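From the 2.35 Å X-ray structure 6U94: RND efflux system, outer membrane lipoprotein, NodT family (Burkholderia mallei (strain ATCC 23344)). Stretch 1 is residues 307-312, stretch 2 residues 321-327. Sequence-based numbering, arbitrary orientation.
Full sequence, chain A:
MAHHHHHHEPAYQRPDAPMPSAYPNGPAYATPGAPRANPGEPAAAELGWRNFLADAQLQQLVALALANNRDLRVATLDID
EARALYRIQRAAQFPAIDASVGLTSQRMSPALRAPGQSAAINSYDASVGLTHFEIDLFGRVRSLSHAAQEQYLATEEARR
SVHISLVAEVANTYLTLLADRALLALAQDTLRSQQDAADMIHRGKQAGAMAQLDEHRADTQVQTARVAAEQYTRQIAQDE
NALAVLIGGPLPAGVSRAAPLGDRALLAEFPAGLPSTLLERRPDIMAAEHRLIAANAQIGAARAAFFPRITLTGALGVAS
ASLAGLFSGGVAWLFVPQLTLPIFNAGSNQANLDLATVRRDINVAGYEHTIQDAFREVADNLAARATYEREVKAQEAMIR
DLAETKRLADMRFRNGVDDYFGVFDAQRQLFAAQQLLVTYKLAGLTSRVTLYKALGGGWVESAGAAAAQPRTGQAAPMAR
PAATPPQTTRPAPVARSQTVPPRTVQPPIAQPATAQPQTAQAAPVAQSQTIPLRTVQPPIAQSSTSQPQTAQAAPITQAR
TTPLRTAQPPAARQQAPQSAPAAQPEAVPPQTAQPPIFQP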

# COMPACT_ATOMS: atom_id res chain seq x y z
N PHE A 307 -22.75 -14.07 5.77
CA PHE A 307 -22.25 -12.86 5.12
C PHE A 307 -22.87 -11.64 5.79
O PHE A 307 -24.06 -11.35 5.58
CB PHE A 307 -22.57 -12.88 3.63
CG PHE A 307 -21.59 -12.12 2.78
CD1 PHE A 307 -21.27 -10.80 3.06
CD2 PHE A 307 -21.00 -12.73 1.68
CE1 PHE A 307 -20.36 -10.11 2.26
CE2 PHE A 307 -20.10 -12.05 0.88
CZ PHE A 307 -19.78 -10.73 1.17
N PRO A 308 -22.11 -10.91 6.62
CA PRO A 308 -22.68 -9.72 7.27
C PRO A 308 -23.11 -8.67 6.25
O PRO A 308 -22.50 -8.51 5.19
CB PRO A 308 -21.53 -9.20 8.14
CG PRO A 308 -20.61 -10.38 8.32
CD PRO A 308 -20.73 -11.16 7.04
N ARG A 309 -24.18 -7.96 6.58
CA ARG A 309 -24.65 -6.83 5.78
C ARG A 309 -24.49 -5.57 6.63
O ARG A 309 -25.38 -5.22 7.41
CB ARG A 309 -26.09 -7.03 5.28
CG ARG A 309 -27.10 -7.52 6.31
CD ARG A 309 -28.39 -8.00 5.64
NE ARG A 309 -29.04 -6.96 4.83
CZ ARG A 309 -30.21 -7.12 4.21
NH1 ARG A 309 -30.87 -8.26 4.31
NH2 ARG A 309 -30.73 -6.12 3.50
N ILE A 310 -23.35 -4.90 6.47
CA ILE A 310 -23.02 -3.69 7.20
C ILE A 310 -22.32 -2.73 6.25
O ILE A 310 -21.86 -3.11 5.17
CB ILE A 310 -22.10 -3.96 8.41
CG1 ILE A 310 -20.81 -4.64 7.94
CG2 ILE A 310 -22.81 -4.79 9.47
CD1 ILE A 310 -19.71 -4.71 8.98
N THR A 311 -22.23 -1.47 6.67
CA THR A 311 -21.34 -0.54 6.00
C THR A 311 -19.91 -0.82 6.41
O THR A 311 -19.65 -1.34 7.50
CB THR A 311 -21.70 0.91 6.32
OG1 THR A 311 -21.62 1.13 7.74
CG2 THR A 311 -23.11 1.23 5.83
N LEU A 312 -18.97 -0.50 5.53
CA LEU A 312 -17.56 -0.74 5.79
C LEU A 312 -16.79 0.51 6.18
O LEU A 312 -15.79 0.41 6.89
CB LEU A 312 -16.89 -1.37 4.57
CG LEU A 312 -17.39 -2.77 4.20
CD1 LEU A 312 -16.71 -3.24 2.93
CD2 LEU A 312 -17.14 -3.74 5.35
N ALA A 321 -18.37 2.27 12.34
CA ALA A 321 -18.61 1.70 13.66
C ALA A 321 -19.10 0.27 13.57
O ALA A 321 -18.78 -0.56 14.43
CB ALA A 321 -19.62 2.57 14.42
N SER A 322 -19.90 -0.06 12.54
CA SER A 322 -20.36 -1.43 12.37
C SER A 322 -19.18 -2.38 12.18
O SER A 322 -19.12 -3.45 12.81
CB SER A 322 -21.31 -1.52 11.17
OG SER A 322 -22.55 -0.90 11.45
N LEU A 323 -18.23 -2.00 11.32
CA LEU A 323 -17.10 -2.87 11.04
C LEU A 323 -16.19 -3.01 12.25
O LEU A 323 -15.76 -4.12 12.60
CB LEU A 323 -16.32 -2.34 9.83
CG LEU A 323 -15.11 -3.16 9.38
CD1 LEU A 323 -15.50 -4.61 9.13
CD2 LEU A 323 -14.51 -2.56 8.12
N ALA A 324 -15.89 -1.89 12.92
CA ALA A 324 -15.09 -1.95 14.13
C ALA A 324 -15.81 -2.72 15.23
O ALA A 324 -15.16 -3.38 16.05
CB ALA A 324 -14.75 -0.54 14.61
N GLY A 325 -17.14 -2.64 15.27
CA GLY A 325 -17.89 -3.38 16.27
C GLY A 325 -17.80 -4.88 16.08
O GLY A 325 -17.81 -5.63 17.06
N LEU A 326 -17.72 -5.34 14.83
CA LEU A 326 -17.58 -6.77 14.57
C LEU A 326 -16.31 -7.34 15.21
O LEU A 326 -16.30 -8.50 15.62
CB LEU A 326 -17.56 -7.05 13.06
CG LEU A 326 -18.90 -7.28 12.37
CD1 LEU A 326 -18.70 -7.67 10.92
CD2 LEU A 326 -19.70 -8.34 13.11
N PHE A 327 -15.26 -6.53 15.31
CA PHE A 327 -13.99 -6.98 15.87
C PHE A 327 -13.69 -6.34 17.22
O PHE A 327 -12.54 -6.33 17.66
CB PHE A 327 -12.86 -6.71 14.87
CG PHE A 327 -13.05 -7.39 13.55
CD1 PHE A 327 -12.66 -8.70 13.37
CD2 PHE A 327 -13.64 -6.72 12.49
CE1 PHE A 327 -12.84 -9.34 12.15
CE2 PHE A 327 -13.83 -7.35 11.27
CZ PHE A 327 -13.43 -8.66 11.10
O HOH W 1 -23.92 -0.51 9.04

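This is a small, mostly apolar contact in which an extended-looking segment without regular secondary structure lays alternate side chains against one side of a helix, with a single water joining the two. The helix supplies Ser-322, Leu-323 and Leu-326, whose CA-to-CB bonds point toward the segment, and spacings of one, three and four residues keep them together on that side.

Ile-310 is the central piece. Its CB lies 3.8 Å from Ser-322 CB, while its chi1 p, chi2 t rotamer carries CD1 to 3.7 Å from Leu-326 CD1 and 3.8 Å from Leu-323 CA, so the methyl rests on helix backbone as well as on side chains. Pro-308 extends the apolar strip, with CG 4.2 Å from Leu-326 CD1. At the other end Leu-312 starts away from the helix, yet its side chain returns to put CD2 4.0 Å from Leu-323 CD2. Backbone takes part in the packing too: Leu-312 O lies 3.5 Å from Leu-323 CD2.

No direct hydrogen bond crosses the contact. Thr-311 and Ser-322 meet through water 1 instead: the water accepts from Thr-311 N at 3.1 Å and hydrogen-bonds Ser-322 OG at 2.8 Å. Within the helix, Gly-325 N donates to Ala-321 O at 2.8 Å and Leu-326 N to Ser-322 O at 3.1 Å.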